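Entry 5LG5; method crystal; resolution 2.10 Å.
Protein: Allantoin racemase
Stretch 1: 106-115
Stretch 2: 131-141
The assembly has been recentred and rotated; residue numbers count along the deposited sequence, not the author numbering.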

ATOM      1  N   LEU E 106      -2.068 -18.286 -13.501  1.00 11.44           N
ATOM      2  CA  LEU E 106      -1.164 -19.410 -13.731  1.00 11.88           C
ATOM      3  C   LEU E 106      -0.105 -19.618 -12.667  1.00 16.06           C
ATOM      4  O   LEU E 106       0.544 -20.664 -12.644  1.00 14.40           O
ATOM      5  N   GLY E 107       0.099 -18.621 -11.808  1.00 13.51           N
ATOM      6  CA  GLY E 107       1.157 -18.702 -10.816  1.00 11.37           C
ATOM      7  C   GLY E 107       1.022 -17.673  -9.714  1.00 14.29           C
ATOM      8  O   GLY E 107       0.202 -16.753  -9.801  1.00 10.77           O
ATOM      9  N   HIS E 108       1.828 -17.825  -8.670  1.00 11.34           N
ATOM     10  CA  HIS E 108       1.724 -16.940  -7.524  1.00 14.11           C
ATOM     11  C   HIS E 108       2.253 -15.539  -7.841  1.00 14.29           C
ATOM     12  O   HIS E 108       1.780 -14.546  -7.295  1.00 13.08           O
ATOM     13  N   ALA E 109       3.219 -15.475  -8.750  1.00 13.62           N
ATOM     14  CA  ALA E 109       3.827 -14.208  -9.139  1.00 14.94           C
ATOM     15  C   ALA E 109       4.284 -14.284 -10.591  1.00 13.22           C
ATOM     16  O   ALA E 109       4.668 -15.364 -11.068  1.00 13.57           O
ATOM     17  N   TYR E 110       4.219 -13.155 -11.303  1.00 11.09           N
ATOM     18  CA  TYR E 110       4.682 -13.106 -12.693  1.00 10.84           C
ATOM     19  C   TYR E 110       5.783 -12.055 -12.839  1.00 12.95           C
ATOM     20  O   TYR E 110       5.865 -11.117 -12.049  1.00 10.77           O
ATOM     21  N   SER E 111       6.634 -12.217 -13.846  1.00 10.21           N
ATOM     22  CA  SER E 111       7.599 -11.175 -14.189  1.00  9.81           C
ATOM     23  C   SER E 111       7.445 -10.791 -15.643  1.00  9.64           C
ATOM     24  O   SER E 111       7.036 -11.596 -16.479  1.00 11.87           O
ATOM     25  N   VAL E 112       7.737  -9.539 -15.935  1.00  9.21           N
ATOM     26  CA  VAL E 112       7.693  -9.063 -17.292  1.00  7.83           C
ATOM     27  C   VAL E 112       9.110  -8.888 -17.798  1.00  9.70           C
ATOM     28  O   VAL E 112       9.943  -8.302 -17.118  1.00 12.33           O
ATOM     29  N   VAL E 113       9.392  -9.409 -18.982  1.00 11.18           N
ATOM     30  CA  VAL E 113      10.685  -9.164 -19.593  1.00 13.44           C
ATOM     31  C   VAL E 113      10.476  -8.217 -20.747  1.00 13.04           C
ATOM     32  O   VAL E 113       9.756  -8.534 -21.690  1.00 14.54           O
ATOM     33  N   THR E 114      11.076  -7.037 -20.668  1.00 15.51           N
ATOM     34  CA  THR E 114      10.883  -6.068 -21.737  1.00 14.10           C
ATOM     35  C   THR E 114      12.198  -5.858 -22.474  1.00 16.06           C
ATOM     36  O   THR E 114      13.144  -6.649 -22.324  1.00 14.18           O
ATOM     37  N   THR E 115      12.232  -4.790 -23.268  1.00 14.25           N
ATOM     38  CA  THR E 115      13.349  -4.457 -24.135  1.00 16.36           C
ATOM     39  C   THR E 115      14.396  -3.622 -23.422  1.00 17.61           C
ATOM     40  O   THR E 115      15.398  -4.142 -22.921  1.00 16.00           O
ATOM     41  N   GLY E 131      -3.889  -1.854 -11.525  1.00 10.84           N
ATOM     42  CA  GLY E 131      -4.136  -2.674 -10.352  1.00 11.84           C
ATOM     43  C   GLY E 131      -3.722  -4.111 -10.572  1.00  9.79           C
ATOM     44  O   GLY E 131      -4.334  -5.036 -10.033  1.00 10.38           O
ATOM     45  N   LEU E 132      -2.668  -4.305 -11.357  1.00 12.21           N
ATOM     46  CA  LEU E 132      -2.176  -5.648 -11.671  1.00 10.33           C
ATOM     47  C   LEU E 132      -0.743  -5.858 -11.236  1.00 12.33           C
ATOM     48  O   LEU E 132      -0.137  -6.867 -11.574  1.00 12.51           O
ATOM     49  N   TYR E 133      -0.194  -4.895 -10.504  1.00 14.07           N
ATOM     50  CA  TYR E 133       1.213  -4.944 -10.118  1.00 11.25           C
ATOM     51  C   TYR E 133       1.515  -5.744  -8.845  1.00 12.49           C
ATOM     52  O   TYR E 133       2.650  -6.169  -8.631  1.00 10.62           O
ATOM     53  N   GLN E 134       0.512  -5.956  -8.002  1.00 10.29           N
ATOM     54  CA  GLN E 134       0.717  -6.682  -6.751  1.00 11.95           C
ATOM     55  C   GLN E 134       1.346  -8.061  -6.919  1.00 12.27           C
ATOM     56  O   GLN E 134       2.164  -8.466  -6.110  1.00 10.98           O
ATOM     57  N   ARG E 135       0.972  -8.780  -7.967  1.00  9.61           N
ATOM     58  CA  ARG E 135       1.530 -10.112  -8.170  1.00 12.83           C
ATOM     59  C   ARG E 135       2.702 -10.091  -9.154  1.00 13.19           C
ATOM     60  O   ARG E 135       3.173 -11.131  -9.627  1.00 11.75           O
ATOM     61  N   CYS E 136       3.181  -8.896  -9.454  1.00 10.86           N
ATOM     62  CA  CYS E 136       4.349  -8.790 -10.314  1.00 10.91           C
ATOM     63  C   CYS E 136       5.640  -8.936  -9.500  1.00 13.03           C
ATOM     64  O   CYS E 136       5.931  -8.120  -8.620  1.00 12.53           O
ATOM     65  N   ALA E 137       6.407  -9.986  -9.781  1.00 11.80           N
ATOM     66  CA  ALA E 137       7.682 -10.193  -9.098  1.00 13.51           C
ATOM     67  C   ALA E 137       8.754  -9.191  -9.560  1.00 14.80           C
ATOM     68  O   ALA E 137       9.619  -8.789  -8.778  1.00 15.28           O
ATOM     69  N   SER E 138       8.692  -8.800 -10.831  1.00 13.45           N
ATOM     70  CA  SER E 138       9.637  -7.845 -11.394  1.00 11.41           C
ATOM     71  C   SER E 138       9.302  -7.520 -12.839  1.00 11.87           C
ATOM     72  O   SER E 138       8.604  -8.274 -13.528  1.00  8.76           O
ATOM     73  N   VAL E 139       9.798  -6.375 -13.288  1.00 11.50           N
ATOM     74  CA  VAL E 139       9.821  -6.053 -14.697  1.00  9.52           C
ATOM     75  C   VAL E 139      11.275  -5.924 -15.075  1.00 10.25           C
ATOM     76  O   VAL E 139      11.995  -5.106 -14.502  1.00 12.96           O
ATOM     77  N   ARG E 140      11.722  -6.749 -16.011  1.00  7.94           N
ATOM     78  CA  ARG E 140      13.135  -6.789 -16.363  1.00 11.19           C
ATOM     79  C   ARG E 140      13.368  -6.476 -17.825  1.00 12.24           C
ATOM     80  O   ARG E 140      12.589  -6.882 -18.692  1.00 12.66           O
ATOM     81  N   ALA E 141      14.472  -5.795 -18.094  1.00 10.66           N
ATOM     82  CA  ALA E 141      14.819  -5.438 -19.458  1.00 15.32           C
ATOM     83  C   ALA E 141      15.887  -6.378 -20.005  1.00 12.75           C
ATOM     84  O   ALA E 141      16.888  -6.636 -19.354  1.00 12.09           O
TER

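Two neighbouring parallel strands, 110-114 and 136-141, pair edge to edge in a sheet, and side chains of Tyr110 and Arg135 extend the contact into the loops before them. The strand axes run 16° apart and approach to 4.4 Å. Together the two stretches bury 717 Å² against each other.

The backbone ladder sets where the side chains lie. Tyr110 N donates to Arg135 O at 2.8 Å, and Ala137 N donates to Tyr110 O at 2.6 Å. Further along, Val112 N donates to Ser138 O at 2.9 Å and Arg140 N to Val112 O at 2.6 Å. Thr114 N to Arg140 O is very short at 2.5 Å. Paired residues therefore send their side chains to the same face of the sheet.

One face carries Tyr110, Val112 and Thr114 beside Cys136, Val139 and Ala141. Tyr110 is in the p rotamer, with chi2 at -91°. This lays its ring across the other stretch. Cys136 CA sits over one ring face, 3.9 Å from the centroid of the Tyr110 ring, as a CH-pi contact. Cys136 CB comes within 3.5 Å of Tyr110 CZ. Cys136 is in the t rotamer, and Cys136 SG lies obliquely, 4.4 Å from the centroid of the Tyr110 ring. The phenol reaches past the strand into the loop. There Tyr110 OH donates a very short hydrogen bond, 2.5 Å, to Leu132 O, which lies at the ring edge.

Val112 and Val139 are both t. They pack side by side, with Val112 CB 4.1 Å from Val139 CG2. Thr114, also t, turns its methyl to the partner strand: Thr114 CG2 is 4.1 Å from Ala141 CB and 4.3 Å from Val139 CG1. Thr114 OG1 is hydrogen-bonded elsewhere in the structure and also accepts a weak bond from Thr115 OG1 at 3.4 Å.

The other face carries Ser111 and Val113 beside Ser138 and Arg140. Ser111 (m) and Ser138 (p) turn their hydroxyls together, and Ser111 OG donates to Ser138 OG at 2.7 Å. Ser111 OG also lies 3.4 Å from Ala137 CB. The Ala137 CA-to-CB bond points toward the first stretch, and Ala137 CB meets Ala109 CB at 4.0 Å. Val113 is t. Arg140 starts on this face with chi1 m, but its end leads away, and its guanidinium is hydrogen-bonded elsewhere in the structure.

Arg135 does the opposite. Its CA-to-CB bond points sideways, yet its end comes nearer to the first stretch. Chi1 is m, while chi2 at -126° and chi3 at -32° lie between wells. This bent path brings the guanidinium edge to two backbone carbonyls. Arg135 NE donates to His108 O at 3.0 Å, and Arg135 NH2 to Gly107 O at a very short 2.4 Å. The arginine thus ties down the loop just before strand 110-114. The His108 CA-to-CB bond points away from this contact.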

ATOM      1  CB  LEU E 106      -0.476 -19.263 -15.093  1.00 12.09           C
ATOM      2  CG  LEU E 106      -1.416 -19.184 -16.300  1.00 12.86           C
ATOM      3  CD1 LEU E 106      -0.606 -19.033 -17.581  1.00 15.88           C
ATOM      4  CD2 LEU E 106      -2.292 -20.422 -16.372  1.00 10.56           C
ATOM      5  CB  HIS E 108       2.463 -17.528  -6.326  1.00 12.80           C
ATOM      6  CG  HIS E 108       2.197 -16.802  -5.050  1.00 15.25           C
ATOM      7  ND1 HIS E 108       3.106 -15.930  -4.495  1.00 16.88           N
ATOM      8  CD2 HIS E 108       1.117 -16.797  -4.236  1.00 17.55           C
ATOM      9  CE1 HIS E 108       2.603 -15.430  -3.379  1.00 16.64           C
ATOM     10  NE2 HIS E 108       1.402 -15.942  -3.196  1.00 20.28           N
ATOM     11  CB  ALA E 109       5.016 -13.875  -8.203  1.00 13.02           C
ATOM     12  CB  TYR E 110       3.525 -12.821 -13.672  1.00  9.04           C
ATOM     13  CG  TYR E 110       3.000 -11.400 -13.579  1.00  9.87           C
ATOM     14  CD1 TYR E 110       1.955 -11.087 -12.728  1.00  9.93           C
ATOM     15  CD2 TYR E 110       3.558 -10.374 -14.333  1.00 13.12           C
ATOM     16  CE1 TYR E 110       1.482  -9.800 -12.620  1.00  9.84           C
ATOM     17  CE2 TYR E 110       3.078  -9.075 -14.238  1.00 10.60           C
ATOM     18  CZ  TYR E 110       2.041  -8.807 -13.377  1.00 10.16           C
ATOM     19  OH  TYR E 110       1.562  -7.534 -13.268  1.00 10.48           O
ATOM     20  CB  SER E 111       9.055 -11.597 -13.903  1.00  9.39           C
ATOM     21  OG  SER E 111       9.359 -11.539 -12.518  1.00 13.26           O
ATOM     22  CB  VAL E 112       6.939  -7.718 -17.364  1.00 14.61           C
ATOM     23  CG1 VAL E 112       6.865  -7.224 -18.808  1.00 13.41           C
ATOM     24  CG2 VAL E 112       5.539  -7.862 -16.746  1.00 13.58           C
ATOM     25  CB  VAL E 113      11.370 -10.442 -20.105  1.00 13.32           C
ATOM     26  CG1 VAL E 113      12.654 -10.070 -20.828  1.00 14.59           C
ATOM     27  CG2 VAL E 113      11.643 -11.408 -18.951  1.00 12.47           C
ATOM     28  CB  THR E 114      10.281  -4.716 -21.213  1.00 13.75           C
ATOM     29  OG1 THR E 114       9.945  -3.854 -22.311  1.00 16.61           O
ATOM     30  CG2 THR E 114      11.238  -4.002 -20.272  1.00 12.65           C
ATOM     31  CB  THR E 115      12.834  -3.656 -25.330  1.00 19.86           C
ATOM     32  OG1 THR E 115      11.914  -2.655 -24.857  1.00 16.75           O
ATOM     33  CG2 THR E 115      12.120  -4.585 -26.304  1.00 18.25           C
ATOM     34  CB  LEU E 132      -2.311  -5.938 -13.174  1.00 11.47           C
ATOM     35  CG  LEU E 132      -3.729  -6.086 -13.731  1.00 10.99           C
ATOM     36  CD1 LEU E 132      -3.693  -6.130 -15.238  1.00 10.38           C
ATOM     37  CD2 LEU E 132      -4.396  -7.349 -13.191  1.00  8.99           C
ATOM     38  CB  TYR E 133       1.798  -3.534 -10.017  1.00 11.88           C
ATOM     39  CG  TYR E 133       3.302  -3.550  -9.934  1.00 16.95           C
ATOM     40  CD1 TYR E 133       4.073  -3.860 -11.052  1.00 17.05           C
ATOM     41  CD2 TYR E 133       3.953  -3.288  -8.732  1.00 16.82           C
ATOM     42  CE1 TYR E 133       5.456  -3.891 -10.980  1.00 16.78           C
ATOM     43  CE2 TYR E 133       5.331  -3.322  -8.651  1.00 21.99           C
ATOM     44  CZ  TYR E 133       6.074  -3.624  -9.774  1.00 16.75           C
ATOM     45  OH  TYR E 133       7.445  -3.654  -9.688  1.00 34.00           O
ATOM     46  CB  GLN E 134      -0.603  -6.807  -5.996  1.00 15.30           C
ATOM     47  CG  GLN E 134      -1.172  -5.434  -5.722  1.00 23.32           C
ATOM     48  CD  GLN E 134      -0.706  -4.871  -4.419  1.00 30.91           C
ATOM     49  OE1 GLN E 134      -0.419  -3.676  -4.315  1.00 43.43           O
ATOM     50  NE2 GLN E 134      -0.674  -5.714  -3.391  1.00 41.84           N
ATOM     51  CB  ARG E 135       0.433 -11.084  -8.588  1.00 14.20           C
ATOM     52  CG  ARG E 135      -0.765 -11.002  -7.649  1.00 16.07           C
ATOM     53  CD  ARG E 135      -1.152 -12.341  -7.071  1.00 18.39           C
ATOM     54  NE  ARG E 135      -0.881 -13.439  -7.999  1.00 21.91           N
ATOM     55  CZ  ARG E 135      -1.825 -14.075  -8.686  1.00 20.70           C
ATOM     56  NH1 ARG E 135      -3.099 -13.700  -8.575  1.00 23.05           N
ATOM     57  NH2 ARG E 135      -1.497 -15.068  -9.499  1.00 18.90           N
ATOM     58  CB  CYS E 136       4.335  -7.464 -11.086  1.00 10.24           C
ATOM     59  SG  CYS E 136       5.708  -7.308 -12.244  1.00 10.45           S
ATOM     60  CB  ALA E 137       8.166 -11.624  -9.289  1.00 13.49           C
ATOM     61  CB  SER E 138      11.074  -8.384 -11.315  1.00 15.20           C
ATOM     62  OG  SER E 138      11.197  -9.624 -11.990  1.00 11.42           O
ATOM     63  CB  VAL E 139       9.080  -4.738 -14.979  1.00 11.37           C
ATOM     64  CG1 VAL E 139       9.170  -4.363 -16.492  1.00  7.50           C
ATOM     65  CG2 VAL E 139       7.646  -4.857 -14.508  1.00  8.39           C
ATOM     66  CB  ARG E 140      13.718  -8.166 -16.068  1.00 12.84           C
ATOM     67  CG  ARG E 140      13.781  -8.508 -14.612  1.00 15.17           C
ATOM     68  CD  ARG E 140      14.540  -9.798 -14.430  1.00 19.92           C
ATOM     69  NE  ARG E 140      15.018  -9.916 -13.067  1.00 26.90           N
ATOM     70  CZ  ARG E 140      16.282  -9.740 -12.718  1.00 23.20           C
ATOM     71  NH1 ARG E 140      17.189  -9.474 -13.649  1.00 26.66           N
ATOM     72  NH2 ARG E 140      16.634  -9.856 -11.446  1.00 23.04           N
ATOM     73  CB  ALA E 141      15.306  -3.990 -19.516  1.00 13.12           C
TER